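Local structure of o-succinylbenzoate synthase (3H7V) at residues E194-P199 against T214-D219; P237-I242 against R265-S270; L162-N167 against G188-V193. The protein catalyses the magnesium-dependent dehydration of 2-succinyl-6-hydroxy-2,4-cyclohexadiene-1-carboxylate to 2-succinylbenzoate, a step on the way to phylloquinone. All coordinates share one frame; numbering follows the deposited sequence.

Interaction 1. Residues E194-P199 against T214-D219; sequences EQPLPP and TAIALD. With MG (magnesium ion), chain B.
Glu-194 and Asp-219 meet at the magnesium ion, each giving one carboxylate oxygen. Glu-194 OE2 lies 1.9 Å and Asp-219 OD2 2.0 Å from the metal; with three waters and Asp-165 they make six ligands. The two carboxylate planes stand 87° apart, and Glu-194 OE2 comes within 2.8 Å of Asp-219 OD2, an approach of two negative groups presumably made tolerable by the shared cation. The second oxygens are held too: Asp-219 OD1 forms a salt bridge with Lys-243, the predicted proton acceptor, and Glu-194 OE1 is hydrogen-bonded to Tyr-192 OH.

Hydrogen bonds fix the backbones behind this site. Gln-195 N gives a nearly straight bond of 2.8 Å to Ala-217 O. The Gln-195 side chain leaves with CG opposite its own nitrogen (chi1 -158°) and then bends at CG, which turns its amide toward the end of the other segment. There OE1 accepts from Asp-219 N at 2.9 Å, while NE2 donates to Leu-197 O at 2.8 Å, with that oxygen close to the amide plane. One side chain thus ties the metal-binding aspartate to the loop after Glu-194.

The main apolar contact is that of Pro-196, whose ring carbon CD presses on Ile-216 CG2 at 3.5 Å, tighter than usual.

Glu-194 ends strand 190-194 and pairs in parallel with Ala-217 of strand 216-218. Pro-196 and Ile-216 both reach Phe-179 of helix 172-185, Gln-195 and Pro-196 touch Leu-205 of helix 202-211, and on the other face of the sheet Ala-217 meets Tyr-192.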
ATOM      1  N   GLU A 194      -1.619  -8.241 -10.676  1.00  9.82           N
ATOM      2  CA  GLU A 194      -0.813  -8.015  -9.484  1.00  9.84           C
ATOM      3  C   GLU A 194      -0.298  -9.324  -8.885  1.00  9.29           C
ATOM      4  O   GLU A 194      -1.072 -10.245  -8.636  1.00 10.62           O
ATOM      5  CB  GLU A 194      -1.648  -7.250  -8.446  1.00 11.44           C
ATOM      6  CG  GLU A 194      -0.844  -6.515  -7.369  1.00 13.23           C
ATOM      7  CD  GLU A 194      -1.694  -5.531  -6.570  1.00 15.01           C
ATOM      8  OE1 GLU A 194      -2.123  -4.502  -7.135  1.00 16.00           O
ATOM      9  OE2 GLU A 194      -1.936  -5.784  -5.376  1.00 15.41           O
ATOM     10  N   GLN A 195       1.016  -9.388  -8.681  1.00  7.74           N
ATOM     11  CA  GLN A 195       1.698 -10.542  -8.085  1.00  8.57           C
ATOM     12  C   GLN A 195       1.200 -11.907  -8.576  1.00  9.94           C
ATOM     13  O   GLN A 195       0.625 -12.684  -7.814  1.00  9.83           O
ATOM     14  CB  GLN A 195       1.578 -10.466  -6.557  1.00  8.81           C
ATOM     15  CG  GLN A 195       2.637 -11.244  -5.780  1.00 10.23           C
ATOM     16  CD  GLN A 195       4.013 -10.604  -5.853  1.00 12.68           C
ATOM     17  OE1 GLN A 195       4.161  -9.394  -5.664  1.00 11.30           O
ATOM     18  NE2 GLN A 195       5.032 -11.418  -6.115  1.00 11.95           N
ATOM     19  N   PRO A 196       1.436 -12.231  -9.857  1.00  9.33           N
ATOM     20  CA  PRO A 196       0.973 -13.530 -10.361  1.00 10.04           C
ATOM     21  C   PRO A 196       1.634 -14.725  -9.678  1.00 10.60           C
ATOM     22  O   PRO A 196       1.009 -15.770  -9.500  1.00 13.72           O
ATOM     23  CB  PRO A 196       1.290 -13.455 -11.858  1.00 10.56           C
ATOM     24  CG  PRO A 196       2.465 -12.503 -11.914  1.00 10.13           C
ATOM     25  CD  PRO A 196       2.051 -11.435 -10.931  1.00 10.98           C
ATOM     26  N   LEU A 197       2.893 -14.563  -9.283  1.00  9.92           N
ATOM     27  CA  LEU A 197       3.640 -15.637  -8.625  1.00 10.83           C
ATOM     28  C   LEU A 197       4.137 -15.184  -7.259  1.00 11.30           C
ATOM     29  O   LEU A 197       4.230 -13.986  -6.990  1.00 12.19           O
ATOM     30  CB  LEU A 197       4.851 -16.031  -9.477  1.00 10.78           C
ATOM     31  CG  LEU A 197       4.592 -16.504 -10.910  1.00 11.05           C
ATOM     32  CD1 LEU A 197       5.919 -16.646 -11.643  1.00 10.69           C
ATOM     33  CD2 LEU A 197       3.844 -17.826 -10.890  1.00 12.66           C
ATOM     34  N   PRO A 198       4.465 -16.136  -6.374  1.00 12.61           N
ATOM     35  CA  PRO A 198       4.961 -15.763  -5.047  1.00 13.31           C
ATOM     36  C   PRO A 198       6.337 -15.105  -5.172  1.00 12.73           C
ATOM     37  O   PRO A 198       7.074 -15.352  -6.126  1.00 12.07           O
ATOM     38  CB  PRO A 198       4.996 -17.094  -4.302  1.00 14.88           C
ATOM     39  CG  PRO A 198       5.256 -18.087  -5.396  1.00 15.44           C
ATOM     40  CD  PRO A 198       4.363 -17.601  -6.512  1.00 14.77           C
ATOM     41  N   PRO A 199       6.699 -14.248  -4.209  1.00 12.68           N
ATOM     42  CA  PRO A 199       7.984 -13.541  -4.208  1.00 12.83           C
ATOM     43  C   PRO A 199       9.238 -14.388  -4.418  1.00 14.01           C
ATOM     44  O   PRO A 199      10.212 -13.905  -4.986  1.00 13.93           O
ATOM     45  CB  PRO A 199       7.984 -12.838  -2.856  1.00 13.22           C
ATOM     46  CG  PRO A 199       6.541 -12.537  -2.650  1.00 13.20           C
ATOM     47  CD  PRO A 199       5.873 -13.824  -3.064  1.00 13.55           C
ATOM     48  N   THR A 214       0.437  -8.242 -21.325  1.00 14.70           N
ATOM     49  CA  THR A 214      -0.282  -7.682 -20.181  1.00 13.02           C
ATOM     50  C   THR A 214       0.717  -7.269 -19.106  1.00 12.25           C
ATOM     51  O   THR A 214       1.622  -8.034 -18.765  1.00 12.39           O
ATOM     52  CB  THR A 214      -1.255  -8.716 -19.580  1.00 13.76           C
ATOM     53  OG1 THR A 214      -2.205  -9.107 -20.576  1.00 13.30           O
ATOM     54  CG2 THR A 214      -1.998  -8.126 -18.385  1.00 13.38           C
ATOM     55  N   ALA A 215       0.547  -6.066 -18.565  1.00 12.12           N
ATOM     56  CA  ALA A 215       1.451  -5.560 -17.538  1.00 11.64           C
ATOM     57  C   ALA A 215       1.344  -6.331 -16.231  1.00 11.25           C
ATOM     58  O   ALA A 215       0.287  -6.858 -15.891  1.00 11.47           O
ATOM     59  CB  ALA A 215       1.180  -4.080 -17.287  1.00 10.57           C
ATOM     60  N   ILE A 216       2.451  -6.381 -15.496  1.00 10.21           N
ATOM     61  CA  ILE A 216       2.492  -7.073 -14.216  1.00  9.38           C
ATOM     62  C   ILE A 216       2.914  -6.099 -13.120  1.00  9.77           C
ATOM     63  O   ILE A 216       3.758  -5.226 -13.341  1.00  8.94           O
ATOM     64  CB  ILE A 216       3.489  -8.257 -14.258  1.00  9.84           C
ATOM     65  CG1 ILE A 216       3.075  -9.232 -15.364  1.00 10.91           C
ATOM     66  CG2 ILE A 216       3.538  -8.963 -12.904  1.00 11.85           C
ATOM     67  CD1 ILE A 216       3.982 -10.447 -15.486  1.00 10.79           C
ATOM     68  N   ALA A 217       2.317  -6.246 -11.941  1.00 10.01           N
ATOM     69  CA  ALA A 217       2.643  -5.388 -10.812  1.00  9.87           C
ATOM     70  C   ALA A 217       3.169  -6.197  -9.637  1.00  9.68           C
ATOM     71  O   ALA A 217       2.662  -7.278  -9.333  1.00 10.54           O
ATOM     72  CB  ALA A 217       1.411  -4.592 -10.368  1.00  9.25           C
ATOM     73  N   LEU A 218       4.191  -5.666  -8.977  1.00  8.87           N
ATOM     74  CA  LEU A 218       4.756  -6.322  -7.808  1.00  8.73           C
ATOM     75  C   LEU A 218       4.096  -5.709  -6.580  1.00  8.93           C
ATOM     76  O   LEU A 218       3.943  -4.489  -6.493  1.00  9.02           O
ATOM     77  CB  LEU A 218       6.264  -6.090  -7.741  1.00 10.93           C
ATOM     78  CG  LEU A 218       7.066  -6.691  -8.892  1.00 10.54           C
ATOM     79  CD1 LEU A 218       8.510  -6.253  -8.767  1.00 13.83           C
ATOM     80  CD2 LEU A 218       6.952  -8.209  -8.875  1.00 13.01           C
ATOM     81  N   ASP A 219       3.699  -6.553  -5.636  1.00  7.87           N
ATOM     82  CA  ASP A 219       3.063  -6.073  -4.409  1.00  7.80           C
ATOM     83  C   ASP A 219       3.767  -6.760  -3.248  1.00  8.94           C
ATOM     84  O   ASP A 219       4.606  -6.154  -2.580  1.00  8.69           O
ATOM     85  CB  ASP A 219       1.566  -6.410  -4.427  1.00  9.13           C
ATOM     86  CG  ASP A 219       0.830  -5.905  -3.190  1.00 11.16           C
ATOM     87  OD1 ASP A 219       1.448  -5.206  -2.364  1.00 12.23           O
ATOM     88  OD2 ASP A 219      -0.375  -6.212  -3.049  1.00 12.65           O
TER
HETATM   89 MG    MG B 331      -1.977  -7.093  -3.959  1.00 10.02          MG
HETATM   90  O   HOH W   1      -0.832  -8.592  -4.852  1.00  9.68           O
HETATM   91  O   HOH W   2      -2.151  -8.401  -2.319  1.00 15.47           O
HETATM   92  O   HOH W   3      -3.374  -5.881  -2.841  1.00 15.71           O

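Interaction 2. Residues P237-I242 against R265-S270; sequences PGFFVI and RLVFSS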
ATOM      1  N   PRO A 237      10.135  -4.148 -15.725  1.00 11.21           N
ATOM      2  CA  PRO A 237       9.417  -3.289 -16.673  1.00 11.11           C
ATOM      3  C   PRO A 237       7.978  -2.969 -16.273  1.00 11.48           C
ATOM      4  O   PRO A 237       7.327  -2.127 -16.898  1.00 11.60           O
ATOM      5  CB  PRO A 237       9.464  -4.104 -17.953  1.00 11.00           C
ATOM      6  CG  PRO A 237       9.238  -5.492 -17.426  1.00 12.15           C
ATOM      7  CD  PRO A 237      10.144  -5.547 -16.197  1.00 11.69           C
ATOM      8  N   GLY A 238       7.494  -3.642 -15.233  1.00 11.00           N
ATOM      9  CA  GLY A 238       6.124  -3.453 -14.787  1.00 10.34           C
ATOM     10  C   GLY A 238       5.871  -2.396 -13.732  1.00 10.34           C
ATOM     11  O   GLY A 238       6.614  -1.421 -13.600  1.00 11.12           O
ATOM     12  N   PHE A 239       4.786  -2.587 -12.991  1.00 10.26           N
ATOM     13  CA  PHE A 239       4.383  -1.664 -11.943  1.00 10.47           C
ATOM     14  C   PHE A 239       4.897  -2.074 -10.570  1.00 10.50           C
ATOM     15  O   PHE A 239       5.217  -3.241 -10.331  1.00 10.17           O
ATOM     16  CB  PHE A 239       2.853  -1.574 -11.901  1.00 10.15           C
ATOM     17  CG  PHE A 239       2.252  -0.922 -13.111  1.00 11.47           C
ATOM     18  CD1 PHE A 239       2.078   0.457 -13.164  1.00 14.68           C
ATOM     19  CD2 PHE A 239       1.890  -1.685 -14.216  1.00 12.71           C
ATOM     20  CE1 PHE A 239       1.550   1.070 -14.302  1.00 15.52           C
ATOM     21  CE2 PHE A 239       1.362  -1.084 -15.359  1.00 13.63           C
ATOM     22  CZ  PHE A 239       1.191   0.299 -15.401  1.00 16.01           C
ATOM     23  N   PHE A 240       4.972  -1.089  -9.680  1.00  9.78           N
ATOM     24  CA  PHE A 240       5.407  -1.286  -8.298  1.00 10.22           C
ATOM     25  C   PHE A 240       4.270  -0.792  -7.418  1.00  9.59           C
ATOM     26  O   PHE A 240       3.859   0.359  -7.546  1.00 10.63           O
ATOM     27  CB  PHE A 240       6.628  -0.422  -7.969  1.00 10.89           C
ATOM     28  CG  PHE A 240       7.877  -0.793  -8.713  1.00 13.39           C
ATOM     29  CD1 PHE A 240       8.781  -1.700  -8.175  1.00 15.40           C
ATOM     30  CD2 PHE A 240       8.170  -0.199  -9.935  1.00 14.57           C
ATOM     31  CE1 PHE A 240       9.970  -2.008  -8.845  1.00 16.48           C
ATOM     32  CE2 PHE A 240       9.354  -0.500 -10.613  1.00 15.89           C
ATOM     33  CZ  PHE A 240      10.253  -1.403 -10.065  1.00 16.37           C
ATOM     34  N   VAL A 241       3.755  -1.648  -6.545  1.00  9.86           N
ATOM     35  CA  VAL A 241       2.699  -1.234  -5.631  1.00 10.19           C
ATOM     36  C   VAL A 241       3.433  -0.783  -4.369  1.00  9.62           C
ATOM     37  O   VAL A 241       4.005  -1.593  -3.640  1.00 10.73           O
ATOM     38  CB  VAL A 241       1.737  -2.398  -5.315  1.00 10.04           C
ATOM     39  CG1 VAL A 241       0.737  -1.979  -4.238  1.00 10.01           C
ATOM     40  CG2 VAL A 241       0.994  -2.801  -6.594  1.00 10.11           C
ATOM     41  N   ILE A 242       3.439   0.524  -4.136  1.00  7.64           N
ATOM     42  CA  ILE A 242       4.137   1.089  -2.988  1.00  8.70           C
ATOM     43  C   ILE A 242       3.252   1.268  -1.758  1.00  8.15           C
ATOM     44  O   ILE A 242       2.237   1.961  -1.816  1.00  8.69           O
ATOM     45  CB  ILE A 242       4.733   2.483  -3.336  1.00  9.60           C
ATOM     46  CG1 ILE A 242       5.661   2.386  -4.559  1.00 10.15           C
ATOM     47  CG2 ILE A 242       5.482   3.049  -2.123  1.00  9.05           C
ATOM     48  CD1 ILE A 242       6.889   1.497  -4.368  1.00 10.78           C
ATOM     49  N   ARG A 265       4.979   4.170 -13.308  1.00 10.32           N
ATOM     50  CA  ARG A 265       4.868   2.767 -12.925  1.00 10.91           C
ATOM     51  C   ARG A 265       4.507   2.542 -11.460  1.00  9.93           C
ATOM     52  O   ARG A 265       4.516   1.407 -10.987  1.00 11.34           O
ATOM     53  CB  ARG A 265       6.171   2.026 -13.233  1.00 12.79           C
ATOM     54  CG  ARG A 265       6.454   1.827 -14.716  1.00 15.34           C
ATOM     55  CD  ARG A 265       5.298   1.146 -15.433  1.00 19.31           C
ATOM     56  NE  ARG A 265       5.735   0.510 -16.672  1.00 25.14           N
ATOM     57  CZ  ARG A 265       4.957   0.299 -17.729  1.00 28.21           C
ATOM     58  NH1 ARG A 265       3.685   0.678 -17.711  1.00 29.91           N
ATOM     59  NH2 ARG A 265       5.452  -0.294 -18.808  1.00 29.53           N
ATOM     60  N   LEU A 266       4.191   3.611 -10.739  1.00 10.06           N
ATOM     61  CA  LEU A 266       3.845   3.477  -9.331  1.00  9.53           C
ATOM     62  C   LEU A 266       2.350   3.491  -9.053  1.00  9.71           C
ATOM     63  O   LEU A 266       1.583   4.207  -9.703  1.00 10.17           O
ATOM     64  CB  LEU A 266       4.475   4.604  -8.512  1.00 10.51           C
ATOM     65  CG  LEU A 266       5.989   4.798  -8.565  1.00 11.69           C
ATOM     66  CD1 LEU A 266       6.380   5.893  -7.582  1.00 12.36           C
ATOM     67  CD2 LEU A 266       6.694   3.495  -8.213  1.00 11.40           C
ATOM     68  N   VAL A 267       1.956   2.689  -8.072  1.00  9.99           N
ATOM     69  CA  VAL A 267       0.578   2.617  -7.601  1.00  9.59           C
ATOM     70  C   VAL A 267       0.737   2.668  -6.086  1.00  9.16           C
ATOM     71  O   VAL A 267       1.418   1.824  -5.505  1.00 10.49           O
ATOM     72  CB  VAL A 267      -0.113   1.298  -7.994  1.00 10.75           C
ATOM     73  CG1 VAL A 267      -1.528   1.263  -7.420  1.00 11.99           C
ATOM     74  CG2 VAL A 267      -0.164   1.169  -9.511  1.00 13.81           C
ATOM     75  N   PHE A 268       0.137   3.669  -5.451  1.00  8.94           N
ATOM     76  CA  PHE A 268       0.237   3.815  -4.003  1.00  7.47           C
ATOM     77  C   PHE A 268      -0.918   3.099  -3.326  1.00  9.71           C
ATOM     78  O   PHE A 268      -2.081   3.372  -3.616  1.00 10.69           O
ATOM     79  CB  PHE A 268       0.248   5.300  -3.637  1.00  8.92           C
ATOM     80  CG  PHE A 268       1.489   6.021  -4.092  1.00  8.51           C
ATOM     81  CD1 PHE A 268       2.641   6.009  -3.314  1.00 10.42           C
ATOM     82  CD2 PHE A 268       1.521   6.667  -5.323  1.00  8.99           C
ATOM     83  CE1 PHE A 268       3.810   6.629  -3.758  1.00  9.54           C
ATOM     84  CE2 PHE A 268       2.685   7.288  -5.776  1.00  7.98           C
ATOM     85  CZ  PHE A 268       3.833   7.269  -4.991  1.00  9.42           C
ATOM     86  N   SER A 269      -0.595   2.178  -2.422  1.00  9.75           N
ATOM     87  CA  SER A 269      -1.630   1.408  -1.756  1.00  9.67           C
ATOM     88  C   SER A 269      -1.548   1.377  -0.240  1.00  9.87           C
ATOM     89  O   SER A 269      -0.545   1.761   0.357  1.00  9.22           O
ATOM     90  CB  SER A 269      -1.632  -0.017  -2.312  1.00 11.57           C
ATOM     91  OG  SER A 269      -1.926   0.007  -3.701  1.00 15.24           O
ATOM     92  N   SER A 270      -2.627   0.901   0.368  1.00 11.49           N
ATOM     93  CA  SER A 270      -2.749   0.825   1.816  1.00  9.46           C
ATOM     94  C   SER A 270      -2.241  -0.457   2.456  1.00 10.59           C
ATOM     95  O   SER A 270      -2.371  -1.548   1.890  1.00 10.88           O
ATOM     96  CB  SER A 270      -4.213   1.014   2.211  1.00 11.10           C
ATOM     97  OG  SER A 270      -4.391   0.756   3.592  1.00 11.19           O
TER
HETATM   98  O   HOH W   4       1.086   4.050  -0.092  1.00 12.00           O
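Strands 239-242 and 266-268 run parallel, their axes 4.7 Å apart and inclined by 22°, and are laced by four backbone hydrogen bonds: Phe-240 N to Arg-265 O, Val-267 N to Phe-240 O, Ile-242 N to Val-267 O and Ser-269 N to Ile-242 O. A water donates to both Ile-242 O and Ser-269 O, next to the last of these bonds.

At the opposite end Arg-265 lies across the Phe-239 ring. Its CD sits over one ring face, 4.0 Å from the centroid, and CZ follows at 4.8 Å in a cation-pi contact, the guanidinium tilted 62° to the ring. A bend at CG (chi2 -54°) carries the arginine back along the strand, where NE makes a weak bond of 3.1 Å to Pro-237 O.

Apolar pairs fill the face carrying Phe-240, Leu-266, Ile-242 and Phe-268. Leu-266 CD2 touches both Phe-240 CB, at 3.9 Å, and Ile-242 CG1, at 4.0 Å, while Ile-242 CB meets Phe-268 CD1 at 4.1 Å. This face is packed by helices 225-233 and 250-258. Val-241 and Val-267 turn to the other face, and Val-241 CG1 approaches Ser-269 OG at 3.4 Å.

Helices outside and valines inside, against Tyr-192, mark neighbouring strands of the modified TIM barrel of the enolase superfamily; Val-241 lies beside the metal ligands Glu-194 and Asp-219.

Interaction 3. Residues L162-N167 against G188-V193; sequences LRLDAN and GKIEYV. With MG (magnesium ion), chain B.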
ATOM      1  N   LEU A 162      -9.406  -2.331 -14.952  1.00  9.50           N
ATOM      2  CA  LEU A 162      -9.442  -3.484 -14.065  1.00 10.04           C
ATOM      3  C   LEU A 162      -8.084  -4.093 -13.762  1.00 10.03           C
ATOM      4  O   LEU A 162      -7.278  -4.325 -14.664  1.00 10.62           O
ATOM      5  CB  LEU A 162     -10.343  -4.563 -14.675  1.00  9.06           C
ATOM      6  CG  LEU A 162     -10.468  -5.891 -13.923  1.00  9.02           C
ATOM      7  CD1 LEU A 162     -11.182  -5.669 -12.598  1.00  9.75           C
ATOM      8  CD2 LEU A 162     -11.245  -6.882 -14.786  1.00 10.67           C
ATOM      9  N   ARG A 163      -7.843  -4.349 -12.481  1.00  9.04           N
ATOM     10  CA  ARG A 163      -6.610  -4.980 -12.026  1.00  8.46           C
ATOM     11  C   ARG A 163      -7.000  -6.363 -11.536  1.00  9.53           C
ATOM     12  O   ARG A 163      -8.094  -6.550 -11.007  1.00  8.76           O
ATOM     13  CB  ARG A 163      -5.996  -4.203 -10.858  1.00  9.46           C
ATOM     14  CG  ARG A 163      -5.589  -2.790 -11.211  1.00  9.81           C
ATOM     15  CD  ARG A 163      -5.336  -1.953  -9.974  1.00  9.23           C
ATOM     16  NE  ARG A 163      -4.973  -0.592 -10.349  1.00 10.82           N
ATOM     17  CZ  ARG A 163      -4.817   0.415  -9.497  1.00 10.24           C
ATOM     18  NH1 ARG A 163      -4.990   0.231  -8.193  1.00 10.34           N
ATOM     19  NH2 ARG A 163      -4.497   1.618  -9.963  1.00 11.18           N
ATOM     20  N   LEU A 164      -6.113  -7.333 -11.719  1.00  9.28           N
ATOM     21  CA  LEU A 164      -6.372  -8.688 -11.247  1.00 10.06           C
ATOM     22  C   LEU A 164      -5.304  -8.971 -10.207  1.00 12.61           C
ATOM     23  O   LEU A 164      -4.120  -8.754 -10.460  1.00 17.38           O
ATOM     24  CB  LEU A 164      -6.256  -9.695 -12.392  1.00 10.35           C
ATOM     25  CG  LEU A 164      -7.152  -9.472 -13.614  1.00 10.81           C
ATOM     26  CD1 LEU A 164      -6.937 -10.615 -14.601  1.00 11.61           C
ATOM     27  CD2 LEU A 164      -8.616  -9.406 -13.192  1.00 11.92           C
ATOM     28  N   ASP A 165      -5.702  -9.441  -9.032  1.00 10.95           N
ATOM     29  CA  ASP A 165      -4.707  -9.727  -8.006  1.00  9.99           C
ATOM     30  C   ASP A 165      -4.701 -11.212  -7.670  1.00  9.76           C
ATOM     31  O   ASP A 165      -5.667 -11.738  -7.115  1.00  8.28           O
ATOM     32  CB  ASP A 165      -4.990  -8.914  -6.738  1.00 11.02           C
ATOM     33  CG  ASP A 165      -3.785  -8.839  -5.819  1.00 11.88           C
ATOM     34  OD1 ASP A 165      -2.936  -9.753  -5.882  1.00 12.15           O
ATOM     35  OD2 ASP A 165      -3.688  -7.875  -5.028  1.00 11.17           O
ATOM     36  N   ALA A 166      -3.609 -11.888  -8.014  1.00  9.03           N
ATOM     37  CA  ALA A 166      -3.490 -13.314  -7.742  1.00  9.67           C
ATOM     38  C   ALA A 166      -2.876 -13.597  -6.370  1.00 10.46           C
ATOM     39  O   ALA A 166      -2.824 -14.746  -5.938  1.00 11.48           O
ATOM     40  CB  ALA A 166      -2.661 -13.981  -8.829  1.00 10.61           C
ATOM     41  N   ASN A 167      -2.414 -12.548  -5.693  1.00 10.91           N
ATOM     42  CA  ASN A 167      -1.803 -12.683  -4.369  1.00 11.03           C
ATOM     43  C   ASN A 167      -0.706 -13.750  -4.336  1.00 12.03           C
ATOM     44  O   ASN A 167      -0.516 -14.430  -3.321  1.00 12.61           O
ATOM     45  CB  ASN A 167      -2.872 -13.009  -3.319  1.00 13.44           C
ATOM     46  CG  ASN A 167      -3.930 -11.927  -3.208  1.00 16.88           C
ATOM     47  OD1 ASN A 167      -5.043 -12.076  -3.712  1.00 19.60           O
ATOM     48  ND2 ASN A 167      -3.582 -10.824  -2.555  1.00 19.13           N
ATOM     49  N   GLY A 188      -8.678  -3.732 -23.393  1.00 35.09           N
ATOM     50  CA  GLY A 188      -7.851  -2.585 -23.078  1.00 32.14           C
ATOM     51  C   GLY A 188      -8.193  -2.097 -21.682  1.00 30.01           C
ATOM     52  O   GLY A 188      -7.656  -1.098 -21.206  1.00 30.01           O
ATOM     53  N   LYS A 189      -9.098  -2.818 -21.024  1.00 28.64           N
ATOM     54  CA  LYS A 189      -9.536  -2.487 -19.676  1.00 24.95           C
ATOM     55  C   LYS A 189      -8.656  -3.105 -18.588  1.00 22.64           C
ATOM     56  O   LYS A 189      -8.761  -2.717 -17.429  1.00 21.33           O
ATOM     57  CB  LYS A 189     -10.992  -2.928 -19.465  1.00 25.87           C
ATOM     58  CG  LYS A 189     -12.024  -2.074 -20.193  1.00 25.43           C
ATOM     59  CD  LYS A 189     -13.434  -2.623 -20.013  1.00 26.01           C
ATOM     60  CE  LYS A 189     -14.461  -1.727 -20.695  1.00 27.15           C
ATOM     61  NZ  LYS A 189     -15.826  -2.318 -20.684  1.00 27.31           N
ATOM     62  N   ILE A 190      -7.800  -4.060 -18.952  1.00 20.57           N
ATOM     63  CA  ILE A 190      -6.913  -4.696 -17.967  1.00 18.17           C
ATOM     64  C   ILE A 190      -5.679  -3.830 -17.715  1.00 18.22           C
ATOM     65  O   ILE A 190      -4.807  -3.711 -18.580  1.00 17.81           O
ATOM     66  CB  ILE A 190      -6.430  -6.093 -18.438  1.00 19.61           C
ATOM     67  CG1 ILE A 190      -7.618  -7.045 -18.615  1.00 20.53           C
ATOM     68  CG2 ILE A 190      -5.443  -6.665 -17.430  1.00 17.90           C
ATOM     69  CD1 ILE A 190      -8.312  -7.441 -17.322  1.00 19.85           C
ATOM     70  N   GLU A 191      -5.599  -3.233 -16.530  1.00 13.49           N
ATOM     71  CA  GLU A 191      -4.463  -2.379 -16.198  1.00 14.04           C
ATOM     72  C   GLU A 191      -3.217  -3.214 -15.930  1.00 12.54           C
ATOM     73  O   GLU A 191      -2.134  -2.897 -16.419  1.00 14.63           O
ATOM     74  CB  GLU A 191      -4.788  -1.506 -14.980  1.00 16.06           C
ATOM     75  CG  GLU A 191      -3.783  -0.380 -14.756  1.00 20.02           C
ATOM     76  CD  GLU A 191      -4.332   0.741 -13.895  1.00 23.97           C
ATOM     77  OE1 GLU A 191      -4.544   0.527 -12.685  1.00 23.89           O
ATOM     78  OE2 GLU A 191      -4.561   1.844 -14.433  1.00 27.21           O
ATOM     79  N   TYR A 192      -3.372  -4.278 -15.150  1.00 11.10           N
ATOM     80  CA  TYR A 192      -2.259  -5.171 -14.845  1.00 11.26           C
ATOM     81  C   TYR A 192      -2.687  -6.350 -13.997  1.00 11.58           C
ATOM     82  O   TYR A 192      -3.803  -6.384 -13.475  1.00 12.02           O
ATOM     83  CB  TYR A 192      -1.121  -4.424 -14.123  1.00 10.75           C
ATOM     84  CG  TYR A 192      -1.463  -3.780 -12.782  1.00 10.54           C
ATOM     85  CD1 TYR A 192      -1.416  -2.393 -12.627  1.00 11.98           C
ATOM     86  CD2 TYR A 192      -1.765  -4.556 -11.657  1.00 10.41           C
ATOM     87  CE1 TYR A 192      -1.654  -1.792 -11.386  1.00 11.94           C
ATOM     88  CE2 TYR A 192      -2.006  -3.964 -10.413  1.00 12.24           C
ATOM     89  CZ  TYR A 192      -1.944  -2.583 -10.287  1.00 12.62           C
ATOM     90  OH  TYR A 192      -2.148  -2.000  -9.055  1.00 14.19           O
ATOM     91  N   VAL A 193      -1.797  -7.328 -13.888  1.00  9.44           N
ATOM     92  CA  VAL A 193      -2.038  -8.491 -13.050  1.00 10.00           C
ATOM     93  C   VAL A 193      -1.078  -8.286 -11.887  1.00  9.63           C
ATOM     94  O   VAL A 193       0.127  -8.148 -12.087  1.00  9.94           O
ATOM     95  CB  VAL A 193      -1.703  -9.816 -13.765  1.00 10.24           C
ATOM     96  CG1 VAL A 193      -1.794 -10.965 -12.777  1.00 11.48           C
ATOM     97  CG2 VAL A 193      -2.678 -10.047 -14.908  1.00 10.78           C
TER
HETATM   98 MG    MG B 331      -1.977  -7.093  -3.959  1.00 10.02          MG
HETATM   99  O   HOH W   1      -0.832  -8.592  -4.852  1.00  9.68           O
HETATM  100  O   HOH W   2      -2.151  -8.401  -2.319  1.00 15.47           O
HETATM  101  O   HOH W   3      -3.374  -5.881  -2.841  1.00 15.71           O
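Arg-163 is bonded at its guanidinium edge by Glu-191 and packed over one face by Tyr-192. NE and NH2 both donate to one oxygen, Glu-191 OE1, at 2.6 and 2.9 Å; that oxygen lies in the guanidinium plane, a side-on salt bridge. NH2 also bonds to Ala-293 O. Tyr-192 spreads beneath the extended arginine chain, its ring only 12° from the guanidinium plane. Arg-163 CG stands 3.9 Å from the ring centroid, over the face, and the phenol oxygen OH lies 3.3 Å from Arg-163 CD. With CG between its backbone nitrogen and carbonyl carbon (chi1 60°), the tyrosine ring is laid along the arginine chain.

Strand 190-194 spends one extra residue between the pairs Leu-162/Ile-190 and Leu-164/Val-193, a beta bulge, which is probably why the consecutive Glu-191 and Tyr-192 both reach Arg-163. Within it Glu-191 N donates to Leu-162 O at 2.7 Å and Tyr-192 O accepts from Leu-164 N at 3.1 Å.

The opposite face is apolar and also tightly buried. Leu-162 CD2 and Ile-190 CD1 lie side by side at 3.9 Å, Leu-164 CD1 is near Val-193 CG2, and helix 142-155 lies over Leu-162. The loose side is toward solvent, where Gly-188 is exposed and Lys-189 leads off to carbonyls of Leu-153 and Leu-156.

The segments are the two strands of a right-handed beta-alpha-beta unit closed by helix 172-185. As in TIM-barrel enzymes, the site lies at the C-terminal strand ends: Asp-165 OD2 binds magnesium at 2.2 Å, while OD1 accepts from Asn-167 N in an Asx turn.

All three contacts join parallel neighbours of one barrel sheet and are largely buried, with partly exposed residues at the edges of interactions 2 and 3. Interactions 1 and 3 share strand 190-194 and divide the magnesium site: interaction 3 supplies one carboxylate, interaction 1 two. Strand 216-218 of interaction 1 hydrogen-bonds to strand 239-242 of interaction 2, which has no metal ligand and combines strand hydrogen bonds with apolar packing toward the helices. Arginine serves differently in each of two contacts: paired with glutamate inside the barrel in interaction 3, lying over phenylalanine at the partly exposed start of the strand pair in interaction 2. Tyr-192 connects all three, touching Ala-217, Phe-239 and Val-267.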